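Local atomic coordinates of nicotinate phosphoribosyltransferase (Vibrio cholerae, PDB entry 4HL7), a protein that probably catalyses the ATP-dependent formation of nicotinate ribonucleotide from nicotinate and phosphoribosyl diphosphate in NAD biosynthesis. Residues I75-Q80 with S214-A219; L130-V135 with G185-F190; D246-A251 with L277-R282; L333-Y338 with I345-G350; I375-A378 with P384-K387. All coordinates share one frame; numbering follows the deposited sequence.

In the fold
Contacts 1, 2 and 4 are buried; contact 5 is buried too, its backbones bridged by water, while contact 3 lies farther out and is only partly covered. Contacts 1 and 2 both join the N-terminal family region to the region of the TIM-barrel clan, the first by aromatic packing and the second by a salt bridge; Asn215 and Thr186 link them directly. Contact 4 is apolar packing inside a beta-alpha-beta unit, although its strand ends at a sulfate about 6 Å from the side chain of Arg187 of contact 2. Contact 5 belongs to the antiparallel sheet and touches contact 2 through Ile375 and Glu132. Contact 3 joins two helices through a carboxylate.

Contact 1: I75-Q80 with S214-A219; sequences IHYLTQ and SNYHFA
Leu78 and Tyr216 bring the two backbones nearest each other, with 8.6 Å between their CA atoms, so helix 72-81 meets the first turn of helix 216-222 mainly through side chains. That second helix starts at Asn215, the N-cap, whose OD1 accepts from Phe218 N at 2.9 Å with an N-H...O angle of 159°. The donor lies above the plane of the amide carbonyl. Across the gap, the CD2 methyl of Leu78 sits over the middle of one face of the Tyr216 ring, 3.7 Å from its centroid and 8° off the normal, a well-centred CH-pi contact. Tyr77 comes to the same ring differently: its CE1 lies 3.7 Å from Tyr216 CD1, which is met near the plane of the Tyr77 ring, at its edge. With CG anti to the backbone N (chi1 169°), Tyr77 extends past Tyr216 until its OH reaches the methyl of Ala219, 3.4 Å from CB. There the hydroxyl is 2.7 Å from water 1, and the same water gives a weak hydrogen bond to Ala219 O. The first turn of helix 216-222 is thus met at Tyr216 and Ala219, three residues apart on one side. The phenol of Tyr216 ends on another element, its OH hydrogen-bonded to Asn25 of helix 21-33. Ile24 of that helix also packs on this ring, helix 87-93 meets Leu78 through Leu90, and helix 192-205 lies against Phe218, so the contact joins N-terminal helices to the helix that follows barrel strand 210-213.

Contact 2: L130-V135 with G185-F190; sequences LYETLV and GTRRRF
Thr186 is the first residue of 185-190 to reach helix 131-147, its CG2 lying 4.3 Å from Thr133 OG1. This is loose contact, and the hydroxyl of Thr186 turns to other partners, Gln195 and Asn215. Arg187, next in sequence, carries most of the contact; its CA is 4.9 Å from that of Thr133, a close backbone approach. The arginine chain bends at chi3 (55°), which turns the guanidinium alongside the first turn of the helix, toward Glu132. One face of the group lies against the CG2 methyl of Thr133, 3.3 Å from NH2. At its edge, NH1 donates to Glu132 OE2 at 2.7 Å with an N-H...O angle of 140°. The two planes stand 84° apart and OE2 is met on its anti side, the bond tilted somewhat from both planes: a salt bridge made through one N-H...O bond, not the two-pronged coplanar kind. The aliphatic part of Arg187 comes within about 6 Å of a bound sulfate, while the guanidinium turns away from it. Beyond, Arg189 leaves toward Asp18, in a salt bridge through NH1. The guanidinium of Arg187 is held in its rotation by the carboxylates of Glu132 and Asp20 and the hydroxyl of Tyr22, and Glu132 is shared with Lys23. Opposite charges thus alternate through the buried cluster, which would probably stabilise each of them.

Contact 3: D246-A251 with L277-R282; sequences DSQQVA and LNDFNR
Gln248 reaches Asp279 because its side chain leaves the helix opposite the backbone N and runs on extended, while Asp279 holds its carboxylate on the side of its own backbone N, anti to the carbonyl carbon (chi1 -74°). The two side chains cross, and Gln248 NE2 gives Asp279 OD2 a hydrogen bond of 2.9 Å that is almost straight, 176° at the hydrogen. OD2 lies close to the plane of the donating amide, yet the amide and carboxylate planes are 86° apart and the bond arrives on the anti side of the oxygen. The same OD2 also accepts from water 2 at 2.7 Å, and this water in turn accepts from Gln249 N at 2.9 Å, near the start of helix 247-258. The carboxylate also lies against the CB atoms of both glutamines: OD2 is 3.4 Å from Gln248 CB, and Asp279 CG is 4.0 Å from Gln249 CB, where the backbones come closest. Beyond Asp279 the chain makes an inverse gamma turn centred on Phe280, and Asn281 caps helix 282-287. This short link is held on one side by Phe280 against Met305 and Tyr309, and on the other by the bond from Gln248. As OD1 makes a long, weak ion pair with Arg245, the negative charge of Asp279 is probably stabilised largely by neutral donors: an amide, and a water that carries the bond on to a backbone N near a helix start, whose dipole would favour the ionised form.

Contact 4: L333-Y338 with I345-G350; sequences LELCEY and ISFGIG. With SO4 (sulfate ion), chain C.
Cys336 and Ile345 have the nearest CA atoms, 7.7 Å apart, where helix 329-339 runs back over strand 344-349, the segment axes 9.7 Å apart and nearly antiparallel at 163°. This is the return half of a beta-alpha-beta crossover that begins with strand 320-323. Phe347 projects from the strand between two consecutive helix residues. Leu335 CB meets the edge of its ring, 3.6 Å from CE2, while Cys336 SG lies 3.5 Å from CE1 in an oblique sulfur-aromatic contact. The thiol is placed there by a chi1 of -73°, with SG anti to the carbonyl carbon. Ile345, two residues earlier on the strand, presses its CD1 against Cys336 CA at 3.8 Å. Ala332 and the loop residue Ile176 extend the same apolar layer. At the far end of the strand the chemistry changes: Gly350, at the N-cap of helix 351-354, donates its backbone N-H to sulfate O1, N to O1 2.8 Å, and Thr351 N binds the ion too. Apolar packing thus secures the helix on the barrel strand, while backbone N-H groups hold an anion, probably from the crystallisation liquor, consistent with a phosphate-binding site in this enzyme family.

Contact 5: I375-A378 with P384-K387; sequences IKLA and PVAK
Val385 O accepts from water 3 at 2.9 Å, and water 4 stands 3.2 Å away as a less certain second donor. Water 3 also donates to Leu377 O at 2.7 Å, so it bridges two carbonyls across a beta-hairpin, in which strand 372-380 turns back into the short strand 383-384 at the edge of the antiparallel sheet. Past Pro384 the returning chain is no longer paired directly with strand residues 375-378; Ala378 and Val385 still have the nearest CA atoms, 6.1 Å apart, and water fills the place of direct backbone bonds. Ala378 O is 2.8 Å from water 4. Alongside the waters runs an apolar contact. A chi1 of 174° sets Leu377 CG opposite its backbone N; this side chain and Val385 cross obliquely, and the CG2 methyl of the valine does the touching. Strand 38-46 backs Leu377 through Val39, and helix 232-241 covers Val385 with Gln239 and Ala240. That helix begins at His232, the predicted autophosphorylation site, unmodified here, on which the side chain of Lys387 rests. Val385 CG2 sits 3.8 Å from Leu377 CG and 3.6 Å from Leu377 O, the carbonyl oxygen that water 3 also binds.

Contact 1: I75-Q80 with S214-A219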
# COMPACT_ATOMS: atom_id res chain seq x y z
N ILE A 75 11.51 -1.77 19.15
CA ILE A 75 11.22 -3.20 19.37
C ILE A 75 10.21 -3.39 20.52
O ILE A 75 9.26 -4.23 20.40
CB ILE A 75 12.49 -4.03 19.58
CG1 ILE A 75 13.44 -3.87 18.37
CG2 ILE A 75 12.15 -5.53 19.70
CD1 ILE A 75 12.91 -4.44 17.08
N HIS A 76 10.41 -2.64 21.59
CA HIS A 76 9.49 -2.61 22.74
C HIS A 76 8.11 -2.21 22.26
O HIS A 76 7.09 -2.82 22.65
CB HIS A 76 9.95 -1.64 23.84
CG HIS A 76 11.23 -2.08 24.60
ND1 HIS A 76 11.52 -3.40 24.85
CD2 HIS A 76 12.29 -1.33 25.16
CE1 HIS A 76 12.70 -3.48 25.55
NE2 HIS A 76 13.17 -2.22 25.73
N TYR A 77 8.05 -1.21 21.38
CA TYR A 77 6.75 -0.78 20.84
C TYR A 77 6.06 -1.94 20.09
O TYR A 77 4.89 -2.24 20.33
CB TYR A 77 6.87 0.47 19.92
CG TYR A 77 5.56 0.73 19.18
CD1 TYR A 77 5.40 0.34 17.84
CD2 TYR A 77 4.48 1.31 19.85
CE1 TYR A 77 4.18 0.52 17.18
CE2 TYR A 77 3.26 1.50 19.19
CZ TYR A 77 3.12 1.11 17.87
OH TYR A 77 1.92 1.30 17.23
N LEU A 78 6.78 -2.62 19.22
CA LEU A 78 6.15 -3.72 18.50
C LEU A 78 5.79 -4.89 19.43
O LEU A 78 4.82 -5.61 19.20
CB LEU A 78 7.07 -4.25 17.40
CG LEU A 78 7.35 -3.23 16.26
CD1 LEU A 78 8.31 -3.88 15.28
CD2 LEU A 78 6.03 -2.85 15.57
N THR A 79 6.64 -5.15 20.41
CA THR A 79 6.32 -6.21 21.36
C THR A 79 4.93 -6.02 21.98
O THR A 79 4.16 -6.98 22.06
CB THR A 79 7.38 -6.26 22.48
OG1 THR A 79 8.60 -6.69 21.90
CG2 THR A 79 6.96 -7.29 23.58
N GLN A 80 4.65 -4.82 22.45
CA GLN A 80 3.38 -4.46 23.12
C GLN A 80 2.22 -4.27 22.15
O GLN A 80 1.11 -4.81 22.35
CB GLN A 80 3.55 -3.18 23.95
CG GLN A 80 2.23 -2.70 24.59
CD GLN A 80 2.43 -1.71 25.73
OE1 GLN A 80 3.54 -1.49 26.22
NE2 GLN A 80 1.33 -1.14 26.20
N SER A 214 -2.00 3.06 8.93
CA SER A 214 -1.06 2.01 8.56
C SER A 214 0.38 2.31 9.02
O SER A 214 1.20 1.41 9.01
CB SER A 214 -1.07 1.78 7.04
OG SER A 214 -0.64 2.98 6.43
N ASN A 215 0.67 3.55 9.42
CA ASN A 215 2.02 3.92 9.76
C ASN A 215 2.36 3.56 11.24
O ASN A 215 1.77 4.12 12.15
CB ASN A 215 2.20 5.42 9.48
CG ASN A 215 3.64 5.87 9.61
OD1 ASN A 215 4.24 5.76 10.67
ND2 ASN A 215 4.21 6.33 8.50
N TYR A 216 3.32 2.64 11.45
CA TYR A 216 3.67 2.22 12.84
C TYR A 216 4.20 3.41 13.64
O TYR A 216 3.85 3.61 14.85
CB TYR A 216 4.75 1.10 12.81
CG TYR A 216 4.18 -0.32 12.90
CD1 TYR A 216 3.14 -0.61 13.78
CD2 TYR A 216 4.70 -1.36 12.11
CE1 TYR A 216 2.62 -1.92 13.89
CE2 TYR A 216 4.21 -2.67 12.20
CZ TYR A 216 3.19 -2.95 13.13
OH TYR A 216 2.65 -4.26 13.22
N HIS A 217 5.09 4.17 13.03
CA HIS A 217 5.71 5.32 13.73
C HIS A 217 4.70 6.31 14.26
O HIS A 217 4.78 6.78 15.43
CB HIS A 217 6.70 6.03 12.82
CG HIS A 217 7.43 7.17 13.48
ND1 HIS A 217 8.61 7.02 14.09
CD2 HIS A 217 7.07 8.51 13.64
CE1 HIS A 217 9.01 8.20 14.60
NE2 HIS A 217 8.09 9.11 14.32
N PHE A 218 3.72 6.64 13.43
CA PHE A 218 2.67 7.61 13.80
C PHE A 218 1.58 6.94 14.64
O PHE A 218 0.97 7.61 15.45
CB PHE A 218 2.09 8.31 12.53
CG PHE A 218 3.05 9.30 11.91
CD1 PHE A 218 3.69 10.27 12.71
CD2 PHE A 218 3.37 9.24 10.54
CE1 PHE A 218 4.65 11.15 12.17
CE2 PHE A 218 4.28 10.13 10.00
CZ PHE A 218 4.93 11.08 10.80
N ALA A 219 1.38 5.62 14.49
CA ALA A 219 0.51 4.87 15.43
C ALA A 219 1.07 5.02 16.85
O ALA A 219 0.34 5.36 17.78
CB ALA A 219 0.38 3.40 15.04
O HOH W 1 -0.13 2.24 18.68

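Contact 2: L130-V135 with G185-F190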
# COMPACT_ATOMS: atom_id res chain seq x y z
N LEU A 130 11.09 -4.07 3.26
CA LEU A 130 10.84 -2.78 3.89
C LEU A 130 11.13 -1.54 3.03
O LEU A 130 10.71 -0.45 3.40
CB LEU A 130 11.56 -2.66 5.24
CG LEU A 130 11.24 -3.73 6.29
CD1 LEU A 130 11.94 -3.36 7.59
CD2 LEU A 130 9.74 -3.92 6.47
N TYR A 131 11.87 -1.69 1.93
CA TYR A 131 12.26 -0.52 1.12
C TYR A 131 11.06 0.23 0.58
O TYR A 131 11.06 1.42 0.55
CB TYR A 131 13.14 -0.87 -0.12
CG TYR A 131 14.64 -0.98 0.17
CD1 TYR A 131 15.29 -2.19 0.07
CD2 TYR A 131 15.36 0.14 0.52
CE1 TYR A 131 16.65 -2.30 0.33
CE2 TYR A 131 16.72 0.06 0.78
CZ TYR A 131 17.36 -1.14 0.68
OH TYR A 131 18.73 -1.21 0.90
N GLU A 132 10.08 -0.53 0.06
CA GLU A 132 9.02 0.06 -0.78
C GLU A 132 8.50 1.40 -0.32
O GLU A 132 8.56 2.38 -1.11
CB GLU A 132 7.83 -0.95 -0.91
CG GLU A 132 6.62 -0.37 -1.62
CD GLU A 132 5.51 -1.39 -1.81
OE1 GLU A 132 5.80 -2.59 -1.65
OE2 GLU A 132 4.39 -0.97 -2.18
N THR A 133 7.94 1.49 0.89
CA THR A 133 7.29 2.76 1.29
C THR A 133 8.33 3.79 1.67
O THR A 133 8.02 4.96 1.66
CB THR A 133 6.17 2.67 2.38
OG1 THR A 133 6.70 2.43 3.67
CG2 THR A 133 5.10 1.61 1.96
N LEU A 134 9.51 3.34 2.14
CA LEU A 134 10.57 4.29 2.48
C LEU A 134 11.05 4.98 1.21
O LEU A 134 11.26 6.20 1.19
CB LEU A 134 11.77 3.58 3.16
CG LEU A 134 11.41 2.81 4.42
CD1 LEU A 134 12.60 1.97 4.92
CD2 LEU A 134 10.86 3.75 5.49
N VAL A 135 11.27 4.19 0.16
CA VAL A 135 11.73 4.75 -1.10
C VAL A 135 10.63 5.64 -1.68
O VAL A 135 10.91 6.73 -2.13
CB VAL A 135 12.19 3.65 -2.12
CG1 VAL A 135 12.52 4.28 -3.50
CG2 VAL A 135 13.41 2.87 -1.58
N GLY A 185 -1.73 7.08 4.05
CA GLY A 185 -1.02 7.97 3.14
C GLY A 185 0.47 8.12 3.33
O GLY A 185 1.03 9.15 2.98
N THR A 186 1.12 7.13 3.89
CA THR A 186 2.57 7.25 4.05
C THR A 186 3.34 7.27 2.68
O THR A 186 4.25 8.09 2.47
CB THR A 186 3.07 6.03 4.87
OG1 THR A 186 2.53 6.09 6.20
CG2 THR A 186 4.63 5.97 4.92
N ARG A 187 3.03 6.29 1.81
CA ARG A 187 3.83 6.09 0.58
C ARG A 187 3.79 7.25 -0.38
O ARG A 187 4.76 7.48 -1.13
CB ARG A 187 3.41 4.81 -0.17
CG ARG A 187 1.97 4.80 -0.70
CD ARG A 187 1.60 3.41 -1.20
NE ARG A 187 1.79 2.41 -0.17
CZ ARG A 187 2.23 1.17 -0.42
NH1 ARG A 187 2.51 0.84 -1.67
NH2 ARG A 187 2.43 0.30 0.58
N ARG A 188 2.71 8.05 -0.34
CA ARG A 188 2.71 9.23 -1.26
C ARG A 188 2.47 10.55 -0.55
O ARG A 188 1.91 11.49 -1.12
CB ARG A 188 1.77 9.04 -2.47
CG ARG A 188 2.36 8.21 -3.62
CD ARG A 188 1.21 7.75 -4.54
NE ARG A 188 1.51 6.60 -5.41
CZ ARG A 188 1.11 5.33 -5.19
NH1 ARG A 188 0.42 4.99 -4.09
NH2 ARG A 188 1.42 4.38 -6.09
N ARG A 189 2.96 10.64 0.68
CA ARG A 189 2.78 11.89 1.42
C ARG A 189 3.54 13.03 0.78
O ARG A 189 4.59 12.83 0.15
CB ARG A 189 3.23 11.76 2.88
CG ARG A 189 4.73 11.44 3.06
CD ARG A 189 4.90 10.76 4.39
NE ARG A 189 6.32 10.52 4.63
CZ ARG A 189 6.78 9.80 5.64
NH1 ARG A 189 5.93 9.29 6.54
NH2 ARG A 189 8.12 9.64 5.77
N PHE A 190 3.06 14.26 0.99
CA PHE A 190 3.80 15.43 0.53
C PHE A 190 5.17 15.48 1.28
O PHE A 190 6.21 15.79 0.68
CB PHE A 190 3.01 16.70 0.85
CG PHE A 190 3.69 17.98 0.40
CD1 PHE A 190 3.48 18.48 -0.90
CD2 PHE A 190 4.49 18.71 1.26
CE1 PHE A 190 4.11 19.62 -1.32
CE2 PHE A 190 5.13 19.88 0.84
CZ PHE A 190 4.93 20.33 -0.46

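Contact 3: D246-A251 with L277-R282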
# COMPACT_ATOMS: atom_id res chain seq x y z
N ASP A 246 -2.21 -22.69 -7.75
CA ASP A 246 -2.36 -22.80 -6.31
C ASP A 246 -1.90 -21.56 -5.58
O ASP A 246 -2.05 -21.46 -4.36
CB ASP A 246 -1.51 -24.00 -5.78
CG ASP A 246 -1.97 -25.31 -6.33
OD1 ASP A 246 -3.22 -25.49 -6.42
OD2 ASP A 246 -1.11 -26.13 -6.69
N SER A 247 -1.32 -20.61 -6.32
CA SER A 247 -0.60 -19.49 -5.71
C SER A 247 -1.44 -18.64 -4.72
O SER A 247 -1.00 -18.35 -3.61
CB SER A 247 -0.02 -18.60 -6.81
OG SER A 247 -1.04 -18.03 -7.61
N GLN A 248 -2.66 -18.27 -5.13
CA GLN A 248 -3.45 -17.41 -4.35
C GLN A 248 -4.00 -18.17 -3.11
O GLN A 248 -3.99 -17.68 -1.98
CB GLN A 248 -4.58 -16.85 -5.19
CG GLN A 248 -5.53 -15.98 -4.38
CD GLN A 248 -6.49 -15.24 -5.29
OE1 GLN A 248 -6.49 -14.00 -5.32
NE2 GLN A 248 -7.27 -15.97 -6.05
N GLN A 249 -4.42 -19.41 -3.33
CA GLN A 249 -4.90 -20.20 -2.22
C GLN A 249 -3.84 -20.49 -1.18
O GLN A 249 -4.12 -20.35 0.03
CB GLN A 249 -5.54 -21.51 -2.70
CG GLN A 249 -6.47 -21.96 -1.58
CD GLN A 249 -7.42 -23.01 -2.02
OE1 GLN A 249 -8.61 -22.78 -2.16
NE2 GLN A 249 -6.89 -24.17 -2.24
N VAL A 250 -2.65 -20.87 -1.62
CA VAL A 250 -1.56 -21.14 -0.67
C VAL A 250 -1.18 -19.86 0.09
O VAL A 250 -0.93 -19.88 1.30
CB VAL A 250 -0.32 -21.76 -1.35
CG1 VAL A 250 0.88 -21.70 -0.41
CG2 VAL A 250 -0.67 -23.20 -1.85
N ALA A 251 -1.16 -18.72 -0.63
CA ALA A 251 -0.80 -17.46 0.03
C ALA A 251 -1.85 -17.14 1.09
O ALA A 251 -1.52 -16.70 2.22
CB ALA A 251 -0.72 -16.34 -1.01
N LEU A 277 -12.92 -15.60 -5.57
CA LEU A 277 -14.08 -16.31 -4.97
C LEU A 277 -13.91 -17.81 -5.05
O LEU A 277 -14.32 -18.51 -4.14
CB LEU A 277 -15.39 -15.88 -5.66
CG LEU A 277 -15.72 -14.39 -5.35
CD1 LEU A 277 -17.08 -14.06 -5.95
CD2 LEU A 277 -15.67 -14.03 -3.87
N ASN A 278 -13.29 -18.31 -6.12
CA ASN A 278 -13.06 -19.74 -6.23
C ASN A 278 -12.05 -20.27 -5.24
O ASN A 278 -12.09 -21.45 -4.88
CB ASN A 278 -12.60 -20.15 -7.63
CG ASN A 278 -13.72 -20.05 -8.63
OD1 ASN A 278 -14.90 -20.00 -8.25
ND2 ASN A 278 -13.36 -20.01 -9.93
N ASP A 279 -11.15 -19.41 -4.78
CA ASP A 279 -10.16 -19.85 -3.78
C ASP A 279 -10.61 -19.65 -2.33
O ASP A 279 -10.14 -20.34 -1.42
CB ASP A 279 -8.79 -19.11 -4.01
CG ASP A 279 -8.03 -19.64 -5.23
OD1 ASP A 279 -8.25 -20.80 -5.69
OD2 ASP A 279 -7.23 -18.88 -5.77
N PHE A 280 -11.52 -18.72 -2.13
CA PHE A 280 -11.84 -18.20 -0.78
C PHE A 280 -12.92 -19.10 -0.19
O PHE A 280 -14.09 -18.71 -0.12
CB PHE A 280 -12.28 -16.74 -0.89
CG PHE A 280 -12.18 -15.93 0.42
CD1 PHE A 280 -11.04 -15.94 1.23
CD2 PHE A 280 -13.25 -15.10 0.78
CE1 PHE A 280 -10.99 -15.18 2.40
CE2 PHE A 280 -13.22 -14.35 1.96
CZ PHE A 280 -12.05 -14.36 2.75
N ASN A 281 -12.52 -20.35 0.19
CA ASN A 281 -13.50 -21.32 0.65
C ASN A 281 -14.02 -21.01 2.08
O ASN A 281 -13.67 -20.03 2.73
CB ASN A 281 -12.91 -22.72 0.56
CG ASN A 281 -11.66 -22.87 1.38
OD1 ASN A 281 -11.62 -22.46 2.51
ND2 ASN A 281 -10.63 -23.50 0.79
N ARG A 282 -14.90 -21.88 2.56
CA ARG A 282 -15.63 -21.56 3.76
C ARG A 282 -14.65 -21.43 4.95
O ARG A 282 -14.78 -20.50 5.78
CB ARG A 282 -16.72 -22.65 4.02
CG ARG A 282 -17.66 -22.24 5.16
CD ARG A 282 -18.90 -23.16 5.34
NE ARG A 282 -18.46 -24.31 6.07
CZ ARG A 282 -18.35 -24.30 7.41
NH1 ARG A 282 -17.88 -25.38 8.03
NH2 ARG A 282 -18.68 -23.19 8.08
O HOH W 2 -4.87 -20.02 -6.17

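Contact 4: L333-Y338 with I345-G350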
# COMPACT_ATOMS: atom_id res chain seq x y z
N LEU A 333 -18.71 8.55 1.63
CA LEU A 333 -20.09 8.68 2.18
C LEU A 333 -21.11 7.91 1.35
O LEU A 333 -22.07 7.33 1.88
CB LEU A 333 -20.49 10.14 2.38
CG LEU A 333 -19.67 10.93 3.41
CD1 LEU A 333 -20.16 12.40 3.57
CD2 LEU A 333 -19.58 10.23 4.78
N GLU A 334 -20.94 7.94 0.04
CA GLU A 334 -21.80 7.15 -0.86
C GLU A 334 -21.73 5.66 -0.54
O GLU A 334 -22.76 4.92 -0.59
CB GLU A 334 -21.37 7.38 -2.33
CG GLU A 334 -22.29 6.74 -3.34
CD GLU A 334 -21.78 6.88 -4.77
OE1 GLU A 334 -22.64 6.72 -5.67
OE2 GLU A 334 -20.55 7.12 -5.00
N LEU A 335 -20.51 5.18 -0.29
CA LEU A 335 -20.31 3.76 0.05
C LEU A 335 -20.92 3.48 1.42
O LEU A 335 -21.50 2.39 1.60
CB LEU A 335 -18.81 3.40 0.00
CG LEU A 335 -18.41 3.20 -1.47
CD1 LEU A 335 -16.87 3.25 -1.59
CD2 LEU A 335 -18.91 1.90 -2.07
N CYS A 336 -20.82 4.46 2.35
CA CYS A 336 -21.46 4.30 3.69
C CYS A 336 -22.96 4.01 3.56
O CYS A 336 -23.47 3.10 4.20
CB CYS A 336 -21.32 5.56 4.52
SG CYS A 336 -19.65 5.85 5.17
N GLU A 337 -23.64 4.80 2.71
CA GLU A 337 -25.09 4.64 2.55
C GLU A 337 -25.43 3.30 1.90
O GLU A 337 -26.45 2.67 2.25
CB GLU A 337 -25.65 5.81 1.74
CG GLU A 337 -25.63 7.07 2.61
CD GLU A 337 -25.97 8.36 1.91
OE1 GLU A 337 -26.59 9.20 2.57
OE2 GLU A 337 -25.61 8.56 0.70
N TYR A 338 -24.64 2.91 0.91
CA TYR A 338 -24.94 1.73 0.15
C TYR A 338 -24.75 0.46 1.00
O TYR A 338 -25.44 -0.53 0.78
CB TYR A 338 -24.02 1.61 -1.06
CG TYR A 338 -24.44 0.57 -2.10
CD1 TYR A 338 -25.41 0.89 -3.06
CD2 TYR A 338 -23.86 -0.69 -2.14
CE1 TYR A 338 -25.80 -0.05 -4.03
CE2 TYR A 338 -24.23 -1.63 -3.08
CZ TYR A 338 -25.18 -1.32 -4.04
OH TYR A 338 -25.49 -2.27 -4.99
N ILE A 345 -17.46 -1.63 7.52
CA ILE A 345 -16.62 -1.01 6.54
C ILE A 345 -15.62 -0.01 7.14
O ILE A 345 -15.82 0.57 8.23
CB ILE A 345 -17.47 -0.26 5.47
CG1 ILE A 345 -18.12 1.00 6.10
CG2 ILE A 345 -18.46 -1.19 4.84
CD1 ILE A 345 -19.07 1.73 5.12
N SER A 346 -14.55 0.22 6.38
CA SER A 346 -13.67 1.32 6.66
C SER A 346 -13.04 1.77 5.33
O SER A 346 -12.97 0.98 4.36
CB SER A 346 -12.56 0.91 7.65
OG SER A 346 -11.89 2.10 8.12
N PHE A 347 -12.60 3.04 5.29
CA PHE A 347 -12.00 3.60 4.05
C PHE A 347 -10.52 3.85 4.22
O PHE A 347 -10.15 4.62 5.06
CB PHE A 347 -12.74 4.92 3.74
CG PHE A 347 -14.22 4.66 3.53
CD1 PHE A 347 -15.14 4.83 4.59
CD2 PHE A 347 -14.66 4.09 2.34
CE1 PHE A 347 -16.50 4.48 4.41
CE2 PHE A 347 -16.03 3.75 2.18
CZ PHE A 347 -16.91 3.93 3.22
N GLY A 348 -9.70 3.13 3.45
CA GLY A 348 -8.26 3.31 3.52
C GLY A 348 -7.88 4.39 2.54
O GLY A 348 -7.86 4.14 1.33
N ILE A 349 -7.58 5.58 3.05
CA ILE A 349 -7.30 6.75 2.20
C ILE A 349 -5.83 7.24 2.29
O ILE A 349 -5.27 7.33 3.39
CB ILE A 349 -8.25 7.87 2.52
CG1 ILE A 349 -9.70 7.30 2.47
CG2 ILE A 349 -8.03 9.01 1.53
CD1 ILE A 349 -10.82 8.38 2.59
N GLY A 350 -5.24 7.48 1.13
CA GLY A 350 -3.81 7.83 1.07
C GLY A 350 -3.67 9.28 0.64
O GLY A 350 -3.82 10.19 1.43
S SO4 C . -4.81 6.38 -2.39
O1 SO4 C . -5.91 6.85 -1.47
O2 SO4 C . -3.41 6.76 -1.95
O3 SO4 C . -5.01 4.95 -2.66
O4 SO4 C . -4.82 7.13 -3.69

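Contact 5: I375-A378 with P384-K387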
# COMPACT_ATOMS: atom_id res chain seq x y z
N ILE A 375 5.20 1.20 -7.88
CA ILE A 375 6.12 0.13 -7.64
C ILE A 375 5.47 -1.21 -8.00
O ILE A 375 4.23 -1.39 -7.90
CB ILE A 375 6.58 0.13 -6.19
CG1 ILE A 375 7.60 -1.00 -6.01
CG2 ILE A 375 5.35 0.01 -5.27
CD1 ILE A 375 8.29 -1.04 -4.70
N LYS A 376 6.30 -2.15 -8.41
CA LYS A 376 5.83 -3.49 -8.56
C LYS A 376 6.87 -4.51 -8.18
O LYS A 376 8.07 -4.29 -8.38
CB LYS A 376 5.31 -3.74 -10.00
CG LYS A 376 6.33 -3.62 -11.12
N LEU A 377 6.38 -5.63 -7.64
CA LEU A 377 7.21 -6.83 -7.51
C LEU A 377 7.31 -7.41 -8.91
O LEU A 377 6.29 -7.70 -9.54
CB LEU A 377 6.53 -7.83 -6.53
CG LEU A 377 7.28 -9.17 -6.47
CD1 LEU A 377 8.61 -8.94 -5.79
CD2 LEU A 377 6.44 -10.19 -5.68
N ALA A 378 8.52 -7.49 -9.43
CA ALA A 378 8.73 -7.90 -10.83
C ALA A 378 9.04 -9.38 -10.89
O ALA A 378 8.74 -10.01 -11.87
CB ALA A 378 9.88 -7.13 -11.46
N PRO A 384 9.26 -14.69 -13.25
CA PRO A 384 8.30 -13.57 -13.31
C PRO A 384 7.10 -13.80 -12.41
O PRO A 384 6.69 -14.97 -12.17
CB PRO A 384 7.78 -13.56 -14.78
CG PRO A 384 8.50 -14.65 -15.49
CD PRO A 384 9.23 -15.53 -14.47
N VAL A 385 6.45 -12.72 -11.99
CA VAL A 385 5.17 -12.80 -11.26
C VAL A 385 4.30 -11.66 -11.80
O VAL A 385 4.81 -10.75 -12.46
CB VAL A 385 5.35 -12.68 -9.72
CG1 VAL A 385 6.24 -13.81 -9.18
CG2 VAL A 385 5.90 -11.27 -9.36
N ALA A 386 3.01 -11.74 -11.60
CA ALA A 386 2.11 -10.74 -12.25
C ALA A 386 0.92 -10.38 -11.42
O ALA A 386 0.48 -11.15 -10.60
CB ALA A 386 1.64 -11.23 -13.59
N LYS A 387 0.41 -9.17 -11.64
CA LYS A 387 -0.87 -8.79 -11.09
C LYS A 387 -1.79 -8.50 -12.25
O LYS A 387 -1.41 -7.84 -13.22
CB LYS A 387 -0.77 -7.53 -10.24
CG LYS A 387 -2.09 -7.12 -9.63
CD LYS A 387 -1.87 -5.94 -8.73
CE LYS A 387 -3.12 -5.13 -8.62
NZ LYS A 387 -2.72 -3.78 -8.16
O HOH W 3 4.94 -7.91 -11.91
O HOH W 4 7.23 -9.49 -14.11